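PDB 4MI8: apoptosis regulator Bcl-2 homolog from Murid herpesvirus 4, which protects infected cells from apoptosis during the immune response and inhibits host starvation-induced autophagy by binding host BECN1, thereby supporting latency and chronic infection. Local coordinates for residues T16-T21 / S40-L45; A59-A64 / F92-R97; K74-L79 / T121-E126. All blocks are in the same frame, centred on the assembly; numbering follows the deposited sequence.

Contact 1: residues T16-T21 / S40-L45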
ATOM      1  N   THR A  16      -0.438   8.383   5.846  1.00 29.66           N
ATOM      2  CA  THR A  16      -0.860   8.208   7.222  1.00 30.29           C
ATOM      3  C   THR A  16      -2.401   8.141   7.262  1.00 30.81           C
ATOM      4  O   THR A  16      -2.968   7.342   8.002  1.00 31.92           O
ATOM      5  CB  THR A  16      -0.444   9.423   8.047  1.00 33.29           C
ATOM      6  OG1 THR A  16       0.968   9.633   7.930  1.00 32.63           O
ATOM      7  CG2 THR A  16      -0.863   9.239   9.570  1.00 34.29           C
ATOM      8  N   ALA A  17      -3.088   8.993   6.490  1.00 30.04           N
ATOM      9  CA  ALA A  17      -4.560   8.986   6.514  1.00 29.93           C
ATOM     10  C   ALA A  17      -5.028   7.656   5.925  1.00 28.70           C
ATOM     11  O   ALA A  17      -5.980   7.064   6.447  1.00 29.62           O
ATOM     12  CB  ALA A  17      -5.078  10.159   5.741  1.00 30.09           C
ATOM     13  N   PHE A  18      -4.260   7.107   4.955  1.00 27.49           N
ATOM     14  CA  PHE A  18      -4.603   5.804   4.341  1.00 25.71           C
ATOM     15  C   PHE A  18      -4.514   4.738   5.407  1.00 26.68           C
ATOM     16  O   PHE A  18      -5.473   3.986   5.567  1.00 27.41           O
ATOM     17  CB  PHE A  18      -3.695   5.436   3.197  1.00 24.46           C
ATOM     18  CG  PHE A  18      -3.869   4.008   2.698  1.00 25.41           C
ATOM     19  CD1 PHE A  18      -4.922   3.654   1.832  1.00 24.95           C
ATOM     20  CD2 PHE A  18      -2.982   2.983   3.122  1.00 26.24           C
ATOM     21  CE1 PHE A  18      -5.027   2.326   1.358  1.00 26.65           C
ATOM     22  CE2 PHE A  18      -3.090   1.682   2.650  1.00 25.63           C
ATOM     23  CZ  PHE A  18      -4.113   1.340   1.772  1.00 25.24           C
ATOM     24  N   LEU A  19      -3.387   4.669   6.121  1.00 26.72           N
ATOM     25  CA  LEU A  19      -3.193   3.637   7.181  1.00 29.59           C
ATOM     26  C   LEU A  19      -4.191   3.790   8.367  1.00 31.78           C
ATOM     27  O   LEU A  19      -4.686   2.779   8.915  1.00 35.34           O
ATOM     28  CB  LEU A  19      -1.770   3.638   7.699  1.00 27.56           C
ATOM     29  CG  LEU A  19      -0.697   3.351   6.625  1.00 28.12           C
ATOM     30  CD1 LEU A  19       0.710   3.599   7.222  1.00 31.15           C
ATOM     31  CD2 LEU A  19      -0.756   1.898   6.202  1.00 27.49           C
ATOM     32  N   LYS A  20      -4.473   5.020   8.767  1.00 31.91           N
ATOM     33  CA  LYS A  20      -5.390   5.244   9.910  1.00 35.98           C
ATOM     34  C   LYS A  20      -6.776   4.807   9.477  1.00 40.90           C
ATOM     35  O   LYS A  20      -7.490   4.134  10.256  1.00 45.63           O
ATOM     36  CB  LYS A  20      -5.412   6.707  10.391  1.00 36.04           C
ATOM     37  CG  LYS A  20      -4.085   7.204  10.943  1.00 36.33           C
ATOM     38  CD  LYS A  20      -4.150   8.626  11.539  1.00 37.24           C
ATOM     39  CE  LYS A  20      -2.817   8.912  12.241  1.00 39.68           C
ATOM     40  NZ  LYS A  20      -2.539  10.322  12.771  1.00 43.93           N
ATOM     41  N   THR A  21      -7.146   5.139   8.227  1.00 38.74           N
ATOM     42  CA  THR A  21      -8.475   4.757   7.704  1.00 39.47           C
ATOM     43  C   THR A  21      -8.624   3.252   7.671  1.00 40.37           C
ATOM     44  O   THR A  21      -9.623   2.767   8.138  1.00 44.19           O
ATOM     45  CB  THR A  21      -8.807   5.356   6.302  1.00 40.51           C
ATOM     46  OG1 THR A  21      -8.837   6.792   6.327  1.00 37.14           O
ATOM     47  CG2 THR A  21     -10.158   4.906   5.827  1.00 41.74           C
ATOM     48  N   SER A  40      -9.764   7.088  -0.331  1.00 27.10           N
ATOM     49  CA  SER A  40     -10.745   6.161  -0.857  1.00 27.30           C
ATOM     50  C   SER A  40     -10.295   5.666  -2.232  1.00 26.22           C
ATOM     51  O   SER A  40     -10.503   4.479  -2.631  1.00 25.81           O
ATOM     52  CB  SER A  40     -12.116   6.884  -0.923  1.00 32.30           C
ATOM     53  OG  SER A  40     -13.043   5.977  -1.607  1.00 35.34           O
ATOM     54  N   LYS A  41      -9.645   6.554  -2.984  1.00 25.28           N
ATOM     55  CA  LYS A  41      -9.201   6.137  -4.268  1.00 26.42           C
ATOM     56  C   LYS A  41      -8.145   4.989  -4.110  1.00 24.36           C
ATOM     57  O   LYS A  41      -8.203   3.950  -4.781  1.00 24.77           O
ATOM     58  CB  LYS A  41      -8.590   7.285  -4.994  1.00 27.96           C
ATOM     59  CG  LYS A  41      -7.645   6.813  -6.078  1.00 31.58           C
ATOM     60  CD  LYS A  41      -7.183   8.063  -6.805  1.00 39.85           C
ATOM     61  CE  LYS A  41      -6.341   7.634  -7.997  1.00 45.27           C
ATOM     62  NZ  LYS A  41      -6.276   8.665  -9.056  1.00 48.85           N
ATOM     63  N   ILE A  42      -7.217   5.152  -3.175  1.00 23.71           N
ATOM     64  CA  ILE A  42      -6.180   4.153  -3.000  1.00 21.55           C
ATOM     65  C   ILE A  42      -6.770   2.891  -2.388  1.00 21.40           C
ATOM     66  O   ILE A  42      -6.427   1.814  -2.825  1.00 21.48           O
ATOM     67  CB  ILE A  42      -5.064   4.702  -2.138  1.00 22.27           C
ATOM     68  CG1 ILE A  42      -4.366   5.824  -2.942  1.00 22.81           C
ATOM     69  CG2 ILE A  42      -4.017   3.571  -1.792  1.00 22.35           C
ATOM     70  CD1 ILE A  42      -3.555   6.644  -1.949  1.00 24.50           C
ATOM     71  N   ILE A  43      -7.694   2.988  -1.426  1.00 21.35           N
ATOM     72  CA  ILE A  43      -8.249   1.753  -0.875  1.00 22.23           C
ATOM     73  C   ILE A  43      -8.983   1.010  -2.001  1.00 22.44           C
ATOM     74  O   ILE A  43      -8.807  -0.203  -2.144  1.00 24.25           O
ATOM     75  CB  ILE A  43      -9.276   1.995   0.226  1.00 23.96           C
ATOM     76  CG1 ILE A  43      -8.617   2.608   1.450  1.00 23.75           C
ATOM     77  CG2 ILE A  43     -10.019   0.674   0.524  1.00 24.98           C
ATOM     78  CD1 ILE A  43      -9.574   3.122   2.521  1.00 26.49           C
ATOM     79  N   THR A  44      -9.747   1.719  -2.832  1.00 23.10           N
ATOM     80  CA  THR A  44     -10.489   1.059  -3.972  1.00 23.61           C
ATOM     81  C   THR A  44      -9.485   0.368  -4.949  1.00 23.28           C
ATOM     82  O   THR A  44      -9.691  -0.760  -5.341  1.00 24.37           O
ATOM     83  CB  THR A  44     -11.274   2.094  -4.741  1.00 23.45           C
ATOM     84  OG1 THR A  44     -12.180   2.695  -3.857  1.00 25.37           O
ATOM     85  CG2 THR A  44     -11.954   1.535  -5.851  1.00 24.31           C
ATOM     86  N   LEU A  45      -8.375   1.023  -5.326  1.00 23.33           N
ATOM     87  CA  LEU A  45      -7.386   0.354  -6.203  1.00 21.44           C
ATOM     88  C   LEU A  45      -6.874  -0.910  -5.497  1.00 22.21           C
ATOM     89  O   LEU A  45      -6.783  -1.994  -6.092  1.00 22.52           O
ATOM     90  CB  LEU A  45      -6.225   1.297  -6.589  1.00 22.29           C
ATOM     91  CG  LEU A  45      -6.760   2.525  -7.377  1.00 24.82           C
ATOM     92  CD1 LEU A  45      -5.741   3.654  -7.572  1.00 25.50           C
ATOM     93  CD2 LEU A  45      -7.346   2.053  -8.679  1.00 26.26           C
TER
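F18 reaches from helix 8-23 to the side chains of I42 and I43 on helix 33-56, and the apolar contacts centre on one corner of its ring. CE1 of F18 lies 3.5 Å from CG2 of I42 and 3.6 Å from CG1 of I43, so consecutive residues meet the same ring carbon. Both approach the ring obliquely. The torsions place the groups: a chi1 of 170° in F18 sets CG anti to the backbone N and directs the ring to the other helix, whereas I42 presents its short CG2 branch and I43 its longer CG1 arm. The CA-CB bond of I43 does not aim at helix 8-23, but the extended CG1-CD1 arm carries its end nearer, and CD1 lies 3.8 Å from CG2 of T21, one turn beyond F18.

The hydroxyl at this interface bonds within its own helix. OG1 of T21 donates to the carbonyl O of A17 over 2.9 Å, and that oxygen also accepts from the backbone N of T21, the two donors arriving from opposite faces of the carbonyl plane. With the hydroxyl turned back onto its own helix, T21 offers its methyl to I43.

The backbone geometry fits contact through side chains: the segment axes come no closer than 10.2 Å and cross at -62°, with F18 and I43 nearest in register at 7.5 Å between their CA atoms. F18 also packs edge-to-face with F93 of helix 86-103, which I42 touches too.

Because carbon atoms make the cross-helix contacts and the T21 hydroxyl is satisfied locally, the two helices associate here by apolar packing, at the margin of the hydrophobic core of a Bcl-2-like bundle, with F18 and I42 buried and I43 and T21 partly exposed.

Contact 2: residues A59-A64 / F92-R97. With SO4 (sulfate ion), chain E.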
ATOM      1  N   ALA A  59      -3.579 -18.948  -1.205  1.00 47.94           N
ATOM      2  CA  ALA A  59      -3.103 -18.374   0.041  1.00 48.68           C
ATOM      3  C   ALA A  59      -3.119 -16.862  -0.004  1.00 47.63           C
ATOM      4  O   ALA A  59      -2.951 -16.237  -1.060  1.00 44.33           O
ATOM      5  CB  ALA A  59      -1.723 -18.878   0.430  1.00 50.49           C
ATOM      6  N   ASP A  60      -3.322 -16.297   1.181  1.00 48.21           N
ATOM      7  CA  ASP A  60      -3.272 -14.891   1.395  1.00 48.05           C
ATOM      8  C   ASP A  60      -1.826 -14.513   1.684  1.00 44.81           C
ATOM      9  O   ASP A  60      -0.924 -15.348   1.610  1.00 42.26           O
ATOM     10  CB  ASP A  60      -4.277 -14.504   2.474  1.00 52.83           C
ATOM     11  CG  ASP A  60      -3.834 -14.856   3.881  1.00 58.80           C
ATOM     12  OD1 ASP A  60      -2.648 -15.154   4.180  1.00 59.58           O
ATOM     13  OD2 ASP A  60      -4.721 -14.749   4.746  1.00 69.50           O
ATOM     14  N   TYR A  61      -1.609 -13.235   1.933  1.00 42.14           N
ATOM     15  CA  TYR A  61      -0.242 -12.705   2.109  1.00 43.87           C
ATOM     16  C   TYR A  61       0.353 -13.091   3.479  1.00 47.77           C
ATOM     17  O   TYR A  61       1.539 -12.857   3.751  1.00 51.16           O
ATOM     18  CB  TYR A  61      -0.300 -11.164   2.132  1.00 40.02           C
ATOM     19  CG  TYR A  61      -0.847 -10.447   0.914  1.00 38.50           C
ATOM     20  CD1 TYR A  61      -0.925 -11.091  -0.348  1.00 36.44           C
ATOM     21  CD2 TYR A  61      -1.244  -9.087   1.002  1.00 33.21           C
ATOM     22  CE1 TYR A  61      -1.363 -10.412  -1.478  1.00 33.49           C
ATOM     23  CE2 TYR A  61      -1.703  -8.409  -0.127  1.00 31.67           C
ATOM     24  CZ  TYR A  61      -1.773  -9.062  -1.355  1.00 31.53           C
ATOM     25  OH  TYR A  61      -2.236  -8.403  -2.488  1.00 27.59           O
ATOM     26  N   GLY A  62      -0.507 -13.613   4.352  1.00 50.51           N
ATOM     27  CA  GLY A  62      -0.205 -13.809   5.758  1.00 55.43           C
ATOM     28  C   GLY A  62       0.848 -14.806   6.166  1.00 59.98           C
ATOM     29  O   GLY A  62       1.210 -14.840   7.318  1.00 66.91           O
ATOM     30  N   PRO A  63       1.312 -15.677   5.260  1.00 62.94           N
ATOM     31  CA  PRO A  63       2.508 -16.377   5.722  1.00 65.07           C
ATOM     32  C   PRO A  63       3.840 -15.659   5.432  1.00 65.14           C
ATOM     33  O   PRO A  63       4.807 -15.958   6.094  1.00 70.82           O
ATOM     34  CB  PRO A  63       2.422 -17.731   5.006  1.00 66.45           C
ATOM     35  CG  PRO A  63       0.975 -17.911   4.686  1.00 64.90           C
ATOM     36  CD  PRO A  63       0.548 -16.505   4.312  1.00 63.27           C
ATOM     37  N   ALA A  64       3.912 -14.723   4.488  1.00 60.82           N
ATOM     38  CA  ALA A  64       5.161 -13.963   4.277  1.00 63.58           C
ATOM     39  C   ALA A  64       5.270 -12.697   5.172  1.00 70.13           C
ATOM     40  O   ALA A  64       6.342 -12.336   5.662  1.00 75.07           O
ATOM     41  CB  ALA A  64       5.312 -13.618   2.800  1.00 61.87           C
ATOM     42  N   PHE A  92       2.042  -2.137  -3.362  1.00 25.54           N
ATOM     43  CA  PHE A  92       2.712  -1.589  -2.182  1.00 27.14           C
ATOM     44  C   PHE A  92       1.641  -1.173  -1.129  1.00 27.86           C
ATOM     45  O   PHE A  92       1.719  -1.476   0.104  1.00 29.55           O
ATOM     46  CB  PHE A  92       3.591  -0.430  -2.685  1.00 27.59           C
ATOM     47  CG  PHE A  92       4.009   0.589  -1.628  1.00 29.58           C
ATOM     48  CD1 PHE A  92       3.206   1.667  -1.353  1.00 26.96           C
ATOM     49  CD2 PHE A  92       5.318   0.565  -1.078  1.00 31.89           C
ATOM     50  CE1 PHE A  92       3.651   2.682  -0.493  1.00 29.98           C
ATOM     51  CE2 PHE A  92       5.754   1.560  -0.190  1.00 32.32           C
ATOM     52  CZ  PHE A  92       4.910   2.633   0.099  1.00 31.60           C
ATOM     53  N   PHE A  93       0.643  -0.454  -1.593  1.00 24.29           N
ATOM     54  CA  PHE A  93      -0.363  -0.036  -0.632  1.00 22.52           C
ATOM     55  C   PHE A  93      -1.157  -1.209  -0.150  1.00 22.87           C
ATOM     56  O   PHE A  93      -1.651  -1.166   0.973  1.00 23.67           O
ATOM     57  CB  PHE A  93      -1.287   1.049  -1.231  1.00 21.57           C
ATOM     58  CG  PHE A  93      -0.704   2.452  -1.135  1.00 22.20           C
ATOM     59  CD1 PHE A  93      -0.625   3.101   0.116  1.00 21.99           C
ATOM     60  CD2 PHE A  93      -0.178   3.116  -2.294  1.00 21.63           C
ATOM     61  CE1 PHE A  93      -0.055   4.369   0.202  1.00 24.44           C
ATOM     62  CE2 PHE A  93       0.437   4.421  -2.182  1.00 23.10           C
ATOM     63  CZ  PHE A  93       0.497   5.033  -0.966  1.00 23.75           C
ATOM     64  N   ASP A  94      -1.372  -2.234  -0.983  1.00 23.18           N
ATOM     65  CA  ASP A  94      -2.248  -3.366  -0.518  1.00 22.64           C
ATOM     66  C   ASP A  94      -1.478  -4.176   0.458  1.00 24.37           C
ATOM     67  O   ASP A  94      -2.057  -4.837   1.353  1.00 25.31           O
ATOM     68  CB  ASP A  94      -2.594  -4.306  -1.680  1.00 22.97           C
ATOM     69  CG  ASP A  94      -3.698  -5.276  -1.331  1.00 25.31           C
ATOM     70  OD1 ASP A  94      -4.580  -4.911  -0.500  1.00 27.30           O
ATOM     71  OD2 ASP A  94      -3.755  -6.408  -1.906  1.00 25.45           O
ATOM     72  N   VAL A  95      -0.149  -4.252   0.257  1.00 24.81           N
ATOM     73  CA  VAL A  95       0.655  -4.897   1.338  1.00 27.37           C
ATOM     74  C   VAL A  95       0.496  -4.171   2.671  1.00 28.40           C
ATOM     75  O   VAL A  95       0.234  -4.815   3.741  1.00 30.86           O
ATOM     76  CB  VAL A  95       2.128  -5.031   0.956  1.00 28.32           C
ATOM     77  CG1 VAL A  95       2.940  -5.384   2.199  1.00 30.94           C
ATOM     78  CG2 VAL A  95       2.238  -6.009  -0.263  1.00 27.29           C
ATOM     79  N   GLY A  96       0.607  -2.834   2.639  1.00 27.08           N
ATOM     80  CA  GLY A  96       0.421  -2.038   3.890  1.00 26.78           C
ATOM     81  C   GLY A  96      -1.009  -2.210   4.433  1.00 28.90           C
ATOM     82  O   GLY A  96      -1.208  -2.228   5.653  1.00 32.66           O
ATOM     83  N   ARG A  97      -2.015  -2.317   3.553  1.00 26.27           N
ATOM     84  CA  ARG A  97      -3.375  -2.523   4.014  1.00 28.83           C
ATOM     85  C   ARG A  97      -3.538  -3.869   4.683  1.00 32.32           C
ATOM     86  O   ARG A  97      -4.249  -3.965   5.679  1.00 35.89           O
ATOM     87  CB  ARG A  97      -4.371  -2.436   2.867  1.00 26.27           C
ATOM     88  CG  ARG A  97      -5.808  -2.644   3.313  1.00 28.01           C
ATOM     89  CD  ARG A  97      -6.876  -2.421   2.196  1.00 26.09           C
ATOM     90  NE  ARG A  97      -6.753  -3.401   1.112  1.00 26.66           N
ATOM     91  CZ  ARG A  97      -7.666  -4.363   0.866  1.00 29.02           C
ATOM     92  NH1 ARG A  97      -8.779  -4.461   1.576  1.00 28.72           N
ATOM     93  NH2 ARG A  97      -7.529  -5.194  -0.146  1.00 27.53           N
TER
HETATM   94  S   SO4 E 201      -1.751 -21.215  -3.388  1.00 56.15           S
HETATM   95  O1  SO4 E 201      -0.368 -21.615  -3.702  1.00 49.56           O
HETATM   96  O2  SO4 E 201      -1.586 -19.865  -2.800  1.00 62.64           O
HETATM   97  O3  SO4 E 201      -2.623 -21.189  -4.596  1.00 53.47           O
HETATM   98  O4  SO4 E 201      -2.408 -22.099  -2.419  1.00 53.19           O
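Y61 brings its hydroxyl to the carboxylate of D94, the tight part of the contact: OH donates to OD2 over 2.6 Å. The bond arrives on the anti side of OD2, 27° out of the carboxylate plane, while the ring and carboxylate planes stand 75° apart. With chi1 at -168°, D94 swings its carboxylate away from its backbone N to meet the tyrosine at the ring edge. Its other oxygen, OD1, is met on the syn side by NH2 of R97 at 3.0 Å, in a salt bridge one turn along the same helix; NE of R97 adds a weak bond. NE of R50 on helix 33-56 forms a salt bridge with OD2.

Packing against V95 is looser, with CE2 of Y61 4.5 Å from its backbone N. Toward solvent the loop turns on itself: OD1 of D60 accepts from N of G62 over 2.6 Å, an Asx turn. At the exposed end, N of A59 donates to O2 of a sulfate at 2.7 Å, probably from the crystallisation liquor, which also bonds to the bound peptide.

Y61 and V95 both pack on apolar side chains of that peptide, derived from the Beclin 1 BH3 domain, placing the contact at the binding groove. With a tyrosine and two arginines gathered round it, the buried carboxylate of D94 is probably stabilised as an anion, and its bond to OH ties the loop to helix 86-103.

Contact 3: residues K74-L79 / T121-E126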
ATOM      1  N   LYS A  74      12.397  -5.371   2.368  1.00 63.04           N
ATOM      2  CA  LYS A  74      12.963  -6.316   1.392  1.00 65.57           C
ATOM      3  C   LYS A  74      11.837  -6.596   0.351  1.00 58.46           C
ATOM      4  O   LYS A  74      12.022  -6.344  -0.859  1.00 57.22           O
ATOM      5  CB  LYS A  74      13.458  -7.577   2.127  1.00 69.63           C
ATOM      6  CG  LYS A  74      14.803  -8.168   1.697  1.00 73.89           C
ATOM      7  CD  LYS A  74      15.988  -7.375   2.218  1.00 78.01           C
ATOM      8  CE  LYS A  74      17.226  -8.286   2.300  1.00 84.49           C
ATOM      9  NZ  LYS A  74      18.602  -7.665   2.347  1.00 92.98           N
ATOM     10  N   LEU A  75      10.653  -7.011   0.829  1.00 53.03           N
ATOM     11  CA  LEU A  75       9.495  -7.091  -0.055  1.00 48.10           C
ATOM     12  C   LEU A  75       9.381  -5.844  -0.910  1.00 46.93           C
ATOM     13  O   LEU A  75       9.302  -5.968  -2.135  1.00 43.68           O
ATOM     14  CB  LEU A  75       8.178  -7.328   0.679  1.00 46.73           C
ATOM     15  CG  LEU A  75       6.926  -7.437  -0.263  1.00 41.15           C
ATOM     16  CD1 LEU A  75       7.059  -8.531  -1.330  1.00 41.90           C
ATOM     17  CD2 LEU A  75       5.759  -7.718   0.628  1.00 40.25           C
ATOM     18  N   PHE A  76       9.450  -4.646  -0.285  1.00 47.08           N
ATOM     19  CA  PHE A  76       9.179  -3.399  -1.047  1.00 45.14           C
ATOM     20  C   PHE A  76      10.209  -3.244  -2.125  1.00 48.63           C
ATOM     21  O   PHE A  76       9.873  -2.918  -3.270  1.00 49.80           O
ATOM     22  CB  PHE A  76       9.104  -2.115  -0.193  1.00 43.63           C
ATOM     23  CG  PHE A  76       7.859  -1.994   0.681  1.00 41.30           C
ATOM     24  CD1 PHE A  76       6.610  -2.607   0.326  1.00 40.15           C
ATOM     25  CD2 PHE A  76       7.907  -1.235   1.830  1.00 39.85           C
ATOM     26  CE1 PHE A  76       5.456  -2.430   1.145  1.00 35.80           C
ATOM     27  CE2 PHE A  76       6.789  -1.088   2.651  1.00 39.87           C
ATOM     28  CZ  PHE A  76       5.556  -1.667   2.305  1.00 38.27           C
ATOM     29  N   THR A  77      11.482  -3.471  -1.778  1.00 53.53           N
ATOM     30  CA  THR A  77      12.530  -3.330  -2.789  1.00 56.17           C
ATOM     31  C   THR A  77      12.389  -4.333  -3.979  1.00 54.81           C
ATOM     32  O   THR A  77      12.556  -3.914  -5.136  1.00 54.53           O
ATOM     33  CB  THR A  77      13.974  -3.248  -2.164  1.00 66.60           C
ATOM     34  OG1 THR A  77      14.115  -4.256  -1.155  1.00 69.17           O
ATOM     35  CG2 THR A  77      14.238  -1.831  -1.505  1.00 62.37           C
ATOM     36  N   SER A  78      12.052  -5.610  -3.730  1.00 53.04           N
ATOM     37  CA  SER A  78      11.822  -6.543  -4.881  1.00 55.92           C
ATOM     38  C   SER A  78      10.673  -6.106  -5.739  1.00 55.31           C
ATOM     39  O   SER A  78      10.781  -6.046  -6.970  1.00 55.95           O
ATOM     40  CB  SER A  78      11.727  -8.053  -4.531  1.00 61.34           C
ATOM     41  OG  SER A  78      10.786  -8.366  -3.511  1.00 65.41           O
ATOM     42  N   LEU A  79       9.606  -5.668  -5.074  1.00 52.78           N
ATOM     43  CA  LEU A  79       8.448  -5.178  -5.777  1.00 47.15           C
ATOM     44  C   LEU A  79       8.773  -4.018  -6.775  1.00 48.96           C
ATOM     45  O   LEU A  79       8.026  -3.813  -7.758  1.00 48.38           O
ATOM     46  CB  LEU A  79       7.409  -4.815  -4.705  1.00 44.93           C
ATOM     47  CG  LEU A  79       6.049  -4.280  -4.997  1.00 44.58           C
ATOM     48  CD1 LEU A  79       5.339  -5.352  -5.808  1.00 42.81           C
ATOM     49  CD2 LEU A  79       5.335  -3.971  -3.660  1.00 43.50           C
ATOM     50  N   THR A 121       6.266   5.391   4.324  1.00 37.70           N
ATOM     51  CA  THR A 121       6.509   6.786   3.977  1.00 39.52           C
ATOM     52  C   THR A 121       7.956   7.021   3.556  1.00 45.16           C
ATOM     53  O   THR A 121       8.231   7.837   2.676  1.00 47.20           O
ATOM     54  CB  THR A 121       6.167   7.727   5.148  1.00 40.13           C
ATOM     55  OG1 THR A 121       4.805   7.525   5.544  1.00 40.91           O
ATOM     56  CG2 THR A 121       6.362   9.178   4.739  1.00 39.45           C
ATOM     57  N   HIS A 122       8.878   6.304   4.190  1.00 49.48           N
ATOM     58  CA  HIS A 122      10.291   6.449   3.897  1.00 56.42           C
ATOM     59  C   HIS A 122      10.655   5.801   2.593  1.00 57.07           C
ATOM     60  O   HIS A 122      11.632   6.208   1.927  1.00 58.91           O
ATOM     61  CB  HIS A 122      11.133   5.865   5.025  1.00 61.71           C
ATOM     62  CG  HIS A 122      11.005   6.612   6.331  1.00 70.70           C
ATOM     63  ND1 HIS A 122      11.275   6.043   7.519  1.00 72.17           N
ATOM     64  CD2 HIS A 122      10.619   7.923   6.601  1.00 74.39           C
ATOM     65  CE1 HIS A 122      11.074   6.941   8.502  1.00 54.71           C
ATOM     66  NE2 HIS A 122      10.673   8.092   7.939  1.00 77.60           N
ATOM     67  N   PHE A 123       9.888   4.788   2.205  1.00 50.44           N
ATOM     68  CA  PHE A 123      10.134   4.086   1.002  1.00 48.07           C
ATOM     69  C   PHE A 123       9.483   4.827  -0.143  1.00 47.81           C
ATOM     70  O   PHE A 123      10.106   5.002  -1.183  1.00 49.63           O
ATOM     71  CB  PHE A 123       9.639   2.638   1.107  1.00 47.73           C
ATOM     72  CG  PHE A 123      10.008   1.817  -0.077  1.00 50.42           C
ATOM     73  CD1 PHE A 123       9.351   2.021  -1.295  1.00 48.51           C
ATOM     74  CD2 PHE A 123      11.081   0.895  -0.014  1.00 52.90           C
ATOM     75  CE1 PHE A 123       9.707   1.310  -2.447  1.00 50.69           C
ATOM     76  CE2 PHE A 123      11.415   0.152  -1.149  1.00 53.84           C
ATOM     77  CZ  PHE A 123      10.726   0.348  -2.371  1.00 53.73           C
ATOM     78  N   PHE A 124       8.212   5.242   0.031  1.00 43.54           N
ATOM     79  CA  PHE A 124       7.511   5.940  -1.047  1.00 42.36           C
ATOM     80  C   PHE A 124       8.378   7.155  -1.456  1.00 46.36           C
ATOM     81  O   PHE A 124       8.655   7.370  -2.643  1.00 46.23           O
ATOM     82  CB  PHE A 124       6.153   6.409  -0.530  1.00 38.10           C
ATOM     83  CG  PHE A 124       5.246   6.941  -1.578  1.00 35.24           C
ATOM     84  CD1 PHE A 124       5.333   8.247  -2.018  1.00 36.66           C
ATOM     85  CD2 PHE A 124       4.246   6.103  -2.109  1.00 33.77           C
ATOM     86  CE1 PHE A 124       4.452   8.741  -2.970  1.00 37.91           C
ATOM     87  CE2 PHE A 124       3.375   6.557  -3.061  1.00 32.54           C
ATOM     88  CZ  PHE A 124       3.453   7.873  -3.479  1.00 35.99           C
ATOM     89  N   ILE A 125       8.777   7.953  -0.474  1.00 47.91           N
ATOM     90  CA  ILE A 125       9.578   9.143  -0.785  1.00 55.37           C
ATOM     91  C   ILE A 125      10.998   8.832  -1.279  1.00 57.12           C
ATOM     92  O   ILE A 125      11.338   9.254  -2.378  1.00 58.14           O
ATOM     93  CB  ILE A 125       9.567  10.191   0.331  1.00 58.45           C
ATOM     94  CG1 ILE A 125       8.103  10.591   0.628  1.00 59.58           C
ATOM     95  CG2 ILE A 125      10.384  11.398  -0.109  1.00 63.03           C
ATOM     96  CD1 ILE A 125       7.903  11.561   1.766  1.00 57.80           C
ATOM     97  N   GLU A 126      11.783   8.063  -0.523  1.00 57.99           N
ATOM     98  CA  GLU A 126      13.163   7.772  -0.929  1.00 65.24           C
ATOM     99  C   GLU A 126      13.193   7.198  -2.337  1.00 66.21           C
ATOM    100  O   GLU A 126      14.103   7.513  -3.090  1.00 66.80           O
ATOM    101  CB  GLU A 126      13.897   6.877   0.072  1.00 69.03           C
ATOM    102  CG  GLU A 126      14.595   7.671   1.181  1.00 77.47           C
ATOM    103  CD  GLU A 126      14.262   7.199   2.617  1.00 78.41           C
ATOM    104  OE1 GLU A 126      14.350   5.972   2.874  1.00 83.22           O
ATOM    105  OE2 GLU A 126      13.920   8.043   3.513  1.00 75.70           O
TER
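Helices 68-81 and 111-126 come nearest at F76 and F123, whose CA atoms stand 7.8 Å apart. A chi1 of -174° stretches the F123 ring away from its own backbone and across the gap, against the base of F76. There CB of F76 sits over one ring face, 3.6 Å from the F123 centroid and 20° off the ring normal, which meets the geometry of a CH-pi contact. The F76 ring itself leads away from helix 111-126 beyond CB, yet still turns an edge toward the face of F123; the centroids are 5.4 Å apart and the planes 57° from each other, an inclined edge-to-face pair. T77, more exposed, meets the same ring from its edge: its CG2 methyl lies in the plane of the F123 ring, 3.5 Å from CE2. The T77 hydroxyl bonds back to the carbonyl O of S73.

Further in, F76 meets F92 of helix 86-103. The pair thus joins a helix that lines the BH3-binding groove, where S78 hydrogen-bonds to the bound peptide, to helix 111-126 in the all-helical bundle of a Bcl-2-like fold.

How the contacts relate
From the N terminus, contact 1 closes first, joining helices 8-23 and 33-56 across the 18 residues between its segments. The loop after helix 33-56 then opens contact 2, which closes on helix 86-103. Before it does, helix 68-81 opens contact 3, whose partner lies on helix 111-126, so contacts 2 and 3 cross along the chain while contact 1 precedes both. Segment 92-97 joins the three: R97 packs on F18 of contact 1, while F93 meets F124 and F92 meets F123 and L79 of contact 3. Contacts 1 and 3, with centres about 17 Å apart on opposite sides of the chain's centre, do not touch; helix 86-103 bridges them.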